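Local coordinates for hypothetical bacterial outer membrane protein (Bacteroides fragilis, PDB 3RWX), which is of unknown function but is a putative outer-membrane lipoprotein containing two calycin-like beta-barrel domains, at residues T150-I155 with R187-G192; V79-N84 with G116-E121. All coordinates share one frame; numbering follows the deposited sequence. Where two conformers were deposited one is given.

How the contacts relate
Contact 1 (150-155 with 187-192) and contact 2 (79-84 with 116-121) belong to the two different calycin-like domains of one chain and follow each other in sequence, contact 2 closing before contact 1 opens. They lie on opposite sides of the chain's centre; the centre of contact 1 lies about 30 Å from the centre of the chain, that of contact 2 about 17 Å. Their own centres are about 44 Å apart and their nearest atoms about 31 Å. In each, a strand-bearing segment meets one 32 residues away: contact 1 joins them by a tyrosine hydrogen bond and apolar touches, contact 2 by apolar side chains alone. The function is unknown, so neither contact can be tied to a site.

Contact 1 (T150-I155 with R187-G192); sequences TTYPDI and RAMNLG
Tyr152 leaves its backbone with CG anti to the carbonyl carbon and beside the backbone N (chi1 -68°), which carries the phenol across to Arg187, Ala188 and Met189. At its far end OH donates a hydrogen bond to Arg187 O, modelled at 2.5 Å, a length doubtful in detail. The donor meets the carbonyl at a C=O...O angle of 141° and stands 30° away from the carbonyl plane, and the carbonyl oxygen itself lies at the edge of the ring, near the ring plane. The bond is made to the backbone of Arg187; its side chain starts away from 150-155.

Next along the loop, Ala188 comes up obliquely to the ring, its CA 3.7 Å from Tyr152 CE1 and its CB 4.2 Å from the same atom. On the other ortho carbon of the phenol, Tyr152 CE2 meets Met189 CE at 3.8 Å. Met189, present as selenomethionine, bends at chi2 and chi3 and crosses the tyrosine side chain at about a right angle; it was modelled in two conformers, so this touch is doubtful in detail. From within its own segment, Thr150 CG2 sits 3.7 Å above the ring plane, over the ring centre. Leu180 touches both Tyr152 and Met189.

The backbones stay apart, with 7.7 Å between Tyr152 CA and Ala188 CA, so the phenol rather than strand pairing spans the gap. Tyr152 directly follows strand 150-151, in the antiparallel sheet that also contains strand 144-147, and still bonds through its backbone to Val145. The arrangement is thus a tyrosine within the second calycin-like beta-barrel domain that ties the long connection between strands 172-173 and 195-196 to the end of strand 150-151.

Contact 2 (V79-N84 with G116-E121); sequences VELSMN and GGLTIE
Leu81 and Met83 both start toward the strand residue Leu118 and converge on one of its methyls, CD2. Leu118 turns CG anti to its own backbone nitrogen (chi1 177°), which extends the isobutyl group from strand 118-124 toward 79-84. Met83, a selenomethionine, runs straight through chi2 and then bends at chi3 (-83°), and this final turn brings CE to 4.2 Å from Leu118 CD2; the two side chains meet tip to tip. Leu81 places CG anti to its carbonyl carbon (chi1 -65°) and reaches the same methyl with its CD1 branch, 4.3 Å from Leu118 CD2. Within their own segment, Leu81 CD1 and Met83 CE lie 3.8 Å apart, so three terminal methyls form a small apolar cluster. It rests on side-chain length: Leu81 CA and Leu118 CA remain 11.0 Å apart.

Met83 also packs on Met115 and on Met34 of strand 32-35, and Ile120 reaches Met34 from strand 118-124. That strand pairs with 20-25, through Thr119 to Asn25, and with 110-111, through Leu118 to Val111, while the segment 79-84, in the connection between strands 73-77 and 93-97, packs against this antiparallel sheet.

Contact 1 (T150-I155 with R187-G192)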
loop_
_atom_site.group_PDB
_atom_site.type_symbol
_atom_site.label_atom_id
_atom_site.label_comp_id
_atom_site.label_asym_id
_atom_site.label_seq_id
_atom_site.Cartn_x
_atom_site.Cartn_y
_atom_site.Cartn_z
ATOM N N THR A 150 32.205 5.399 16.098
ATOM C CA THR A 150 32.010 3.970 15.941
ATOM C C THR A 150 31.048 3.649 14.825
ATOM O O THR A 150 29.984 4.239 14.724
ATOM C CB THR A 150 31.462 3.362 17.251
ATOM O OG1 THR A 150 32.524 3.316 18.211
ATOM C CG2 THR A 150 30.898 1.932 17.033
ATOM N N THR A 151 31.415 2.687 13.992
ATOM C CA THR A 151 30.459 2.091 13.054
ATOM C C THR A 151 30.424 0.591 13.317
ATOM O O THR A 151 31.454 -0.107 13.304
ATOM C CB THR A 151 30.834 2.343 11.588
ATOM O OG1 THR A 151 30.973 3.752 11.365
ATOM C CG2 THR A 151 29.753 1.787 10.655
ATOM N N TYR A 152 29.226 0.099 13.562
ATOM C CA TYR A 152 29.045 -1.281 13.965
ATOM C C TYR A 152 29.074 -2.222 12.763
ATOM O O TYR A 152 28.962 -1.781 11.622
ATOM C CB TYR A 152 27.736 -1.408 14.720
ATOM C CG TYR A 152 27.743 -0.711 16.065
ATOM C CD1 TYR A 152 28.422 -1.244 17.139
ATOM C CD2 TYR A 152 27.075 0.477 16.260
ATOM C CE1 TYR A 152 28.441 -0.599 18.398
ATOM C CE2 TYR A 152 27.071 1.118 17.511
ATOM C CZ TYR A 152 27.758 0.568 18.565
ATOM O OH TYR A 152 27.747 1.183 19.777
ATOM N N PRO A 153 29.242 -3.531 13.017
ATOM C CA PRO A 153 29.101 -4.437 11.895
ATOM C C PRO A 153 27.712 -4.321 11.235
ATOM O O PRO A 153 26.728 -3.971 11.893
ATOM C CB PRO A 153 29.316 -5.820 12.534
ATOM C CG PRO A 153 30.176 -5.566 13.705
ATOM C CD PRO A 153 29.663 -4.239 14.237
ATOM N N ASP A 154 27.671 -4.570 9.938
ATOM C CA ASP A 154 26.419 -4.621 9.214
ATOM C C ASP A 154 25.449 -5.622 9.827
ATOM O O ASP A 154 25.843 -6.707 10.216
ATOM C CB ASP A 154 26.662 -4.990 7.748
ATOM C CG ASP A 154 27.326 -3.866 6.971
ATOM O OD1 ASP A 154 27.119 -2.680 7.322
ATOM O OD2 ASP A 154 28.058 -4.156 6.005
ATOM N N ILE A 155 24.191 -5.216 9.922
ATOM C CA ILE A 155 23.122 -6.104 10.252
ATOM C C ILE A 155 22.452 -6.506 8.944
ATOM O O ILE A 155 21.999 -5.648 8.190
ATOM C CB ILE A 155 22.062 -5.390 11.157
ATOM C CG1 ILE A 155 22.659 -5.016 12.512
ATOM C CG2 ILE A 155 20.835 -6.283 11.354
ATOM C CD1 ILE A 155 21.855 -3.933 13.250
ATOM N N ARG A 187 30.964 -0.916 22.455
ATOM C CA ARG A 187 29.891 -1.841 22.741
ATOM C C ARG A 187 28.617 -1.431 22.040
ATOM O O ARG A 187 28.393 -0.265 21.752
ATOM C CB ARG A 187 29.634 -1.917 24.246
ATOM C CG ARG A 187 30.829 -2.448 25.022
ATOM C CD ARG A 187 30.508 -2.585 26.468
ATOM N NE ARG A 187 31.549 -3.297 27.206
ATOM C CZ ARG A 187 31.420 -3.659 28.483
ATOM N NH1 ARG A 187 30.305 -3.375 29.153
ATOM N NH2 ARG A 187 32.402 -4.302 29.091
ATOM N N ALA A 188 27.770 -2.405 21.760
ATOM C CA ALA A 188 26.500 -2.101 21.177
ATOM C C ALA A 188 25.520 -1.629 22.263
ATOM O O ALA A 188 25.740 -1.809 23.453
ATOM C CB ALA A 188 25.959 -3.318 20.442
HETATM N N MSE A 189 24.456 -0.998 21.807
HETATM C CA MSE A 189 23.346 -0.611 22.665
HETATM C C MSE A 189 22.210 -1.618 22.516
HETATM O O MSE A 189 21.990 -2.181 21.429
HETATM C CB MSE A 189 22.842 0.773 22.262
HETATM C CG MSE A 189 23.871 1.884 22.424
HETATM SE SE MSE A 189 23.710 3.184 20.993
HETATM C CE MSE A 189 23.945 1.949 19.511
ATOM N N ASN A 190 21.476 -1.828 23.599
ATOM C CA ASN A 190 20.270 -2.633 23.546
ATOM C C ASN A 190 19.138 -1.837 22.895
ATOM O O ASN A 190 18.647 -0.887 23.492
ATOM C CB ASN A 190 19.871 -3.053 24.953
ATOM C CG ASN A 190 18.788 -4.094 24.960
ATOM O OD1 ASN A 190 18.651 -4.883 24.022
ATOM N ND2 ASN A 190 18.002 -4.111 26.025
ATOM N N LEU A 191 18.746 -2.209 21.672
ATOM C CA LEU A 191 17.697 -1.494 20.923
ATOM C C LEU A 191 16.704 -2.469 20.335
ATOM O O LEU A 191 17.092 -3.556 19.905
ATOM C CB LEU A 191 18.283 -0.700 19.757
ATOM C CG LEU A 191 19.287 0.416 20.024
ATOM C CD1 LEU A 191 19.942 0.886 18.711
ATOM C CD2 LEU A 191 18.661 1.589 20.786
ATOM N N GLY A 192 15.437 -2.069 20.263
ATOM C CA GLY A 192 14.367 -2.944 19.777
ATOM C C GLY A 192 13.816 -2.473 18.448
ATOM O O GLY A 192 14.411 -1.615 17.802
#

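Contact 2 (V79-N84 with G116-E121)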
loop_
_atom_site.group_PDB
_atom_site.type_symbol
_atom_site.label_atom_id
_atom_site.label_comp_id
_atom_site.label_asym_id
_atom_site.label_seq_id
_atom_site.Cartn_x
_atom_site.Cartn_y
_atom_site.Cartn_z
ATOM N N VAL A 79 -15.377 -14.443 -14.802
ATOM C CA VAL A 79 -14.207 -13.648 -15.116
ATOM C C VAL A 79 -12.997 -14.556 -15.269
ATOM O O VAL A 79 -12.858 -15.537 -14.534
ATOM C CB VAL A 79 -13.880 -12.636 -13.968
ATOM C CG1 VAL A 79 -13.728 -13.357 -12.634
ATOM C CG2 VAL A 79 -12.614 -11.847 -14.295
ATOM N N GLU A 80 -12.138 -14.234 -16.224
ATOM C CA GLU A 80 -10.813 -14.823 -16.291
ATOM C C GLU A 80 -9.806 -13.863 -15.654
ATOM O O GLU A 80 -9.403 -12.881 -16.284
ATOM C CB GLU A 80 -10.438 -15.138 -17.742
ATOM C CG GLU A 80 -11.174 -16.366 -18.276
ATOM C CD GLU A 80 -10.949 -16.627 -19.776
ATOM O OE1 GLU A 80 -9.810 -17.000 -20.166
ATOM O OE2 GLU A 80 -11.928 -16.501 -20.553
ATOM N N LEU A 81 -9.420 -14.140 -14.413
ATOM C CA LEU A 81 -8.446 -13.317 -13.686
ATOM C C LEU A 81 -7.050 -13.311 -14.315
ATOM O O LEU A 81 -6.567 -14.317 -14.818
ATOM C CB LEU A 81 -8.318 -13.782 -12.237
ATOM C CG LEU A 81 -9.572 -13.599 -11.379
ATOM C CD1 LEU A 81 -9.424 -14.408 -10.111
ATOM C CD2 LEU A 81 -9.837 -12.144 -11.067
ATOM N N SER A 82 -6.414 -12.153 -14.277
ATOM C CA SER A 82 -5.039 -12.012 -14.745
ATOM C C SER A 82 -4.254 -11.188 -13.755
ATOM O O SER A 82 -3.848 -10.085 -14.052
ATOM C CB SER A 82 -5.001 -11.335 -16.115
ATOM O OG SER A 82 -5.704 -10.117 -16.086
HETATM N N MSE A 83 -4.071 -11.715 -12.561
HETATM C CA MSE A 83 -3.085 -11.144 -11.648
HETATM C C MSE A 83 -1.679 -11.456 -12.167
HETATM O O MSE A 83 -0.746 -10.681 -11.940
HETATM C CB MSE A 83 -3.326 -11.652 -10.236
HETATM C CG MSE A 83 -4.540 -10.975 -9.627
HETATM SE SE MSE A 83 -5.101 -11.704 -7.941
HETATM C CE MSE A 83 -6.139 -13.153 -8.679
ATOM N N ASN A 84 -1.573 -12.576 -12.885
ATOM C CA ASN A 84 -0.433 -12.896 -13.754
ATOM C C ASN A 84 -0.864 -13.356 -15.165
ATOM O O ASN A 84 -2.058 -13.593 -15.437
ATOM C CB ASN A 84 0.459 -13.972 -13.113
ATOM C CG ASN A 84 -0.319 -15.222 -12.690
ATOM O OD1 ASN A 84 -1.026 -15.850 -13.495
ATOM N ND2 ASN A 84 -0.171 -15.597 -11.424
ATOM N N GLY A 116 -9.843 -17.766 -0.377
ATOM C CA GLY A 116 -10.605 -17.479 0.816
ATOM C C GLY A 116 -11.692 -16.454 0.599
ATOM O O GLY A 116 -12.359 -16.078 1.537
ATOM N N GLY A 117 -11.890 -15.995 -0.629
ATOM C CA GLY A 117 -12.806 -14.895 -0.878
ATOM C C GLY A 117 -12.083 -13.633 -1.298
ATOM O O GLY A 117 -11.579 -12.880 -0.465
ATOM N N LEU A 118 -12.048 -13.388 -2.599
ATOM C CA LEU A 118 -11.392 -12.215 -3.149
ATOM C C LEU A 118 -12.424 -11.124 -3.410
ATOM O O LEU A 118 -13.417 -11.353 -4.097
ATOM C CB LEU A 118 -10.688 -12.608 -4.438
ATOM C CG LEU A 118 -9.994 -11.480 -5.204
ATOM C CD1 LEU A 118 -8.851 -10.899 -4.346
ATOM C CD2 LEU A 118 -9.497 -12.027 -6.502
ATOM N N THR A 119 -12.218 -9.947 -2.843
ATOM C CA THR A 119 -13.020 -8.816 -3.236
ATOM C C THR A 119 -12.139 -7.792 -3.961
ATOM O O THR A 119 -10.971 -7.618 -3.639
ATOM C CB THR A 119 -13.774 -8.160 -2.042
ATOM O OG1 THR A 119 -12.873 -7.349 -1.282
ATOM C CG2 THR A 119 -14.398 -9.192 -1.139
ATOM N N ILE A 120 -12.708 -7.136 -4.967
ATOM C CA ILE A 120 -12.031 -6.058 -5.661
ATOM C C ILE A 120 -12.930 -4.836 -5.643
ATOM O O ILE A 120 -14.073 -4.945 -6.031
ATOM C CB ILE A 120 -11.739 -6.419 -7.092
ATOM C CG1 ILE A 120 -11.073 -7.781 -7.139
ATOM C CG2 ILE A 120 -10.866 -5.342 -7.742
ATOM C CD1 ILE A 120 -10.361 -8.058 -8.450
ATOM N N GLU A 121 -12.395 -3.701 -5.191
ATOM C CA GLU A 121 -13.093 -2.423 -5.188
ATOM C C GLU A 121 -12.548 -1.441 -6.257
ATOM O O GLU A 121 -11.330 -1.239 -6.390
ATOM C CB GLU A 121 -12.955 -1.782 -3.823
ATOM C CG GLU A 121 -13.830 -0.555 -3.617
ATOM C CD GLU A 121 -13.744 0.050 -2.208
ATOM O OE1 GLU A 121 -13.050 -0.499 -1.313
ATOM O OE2 GLU A 121 -14.388 1.094 -1.995
#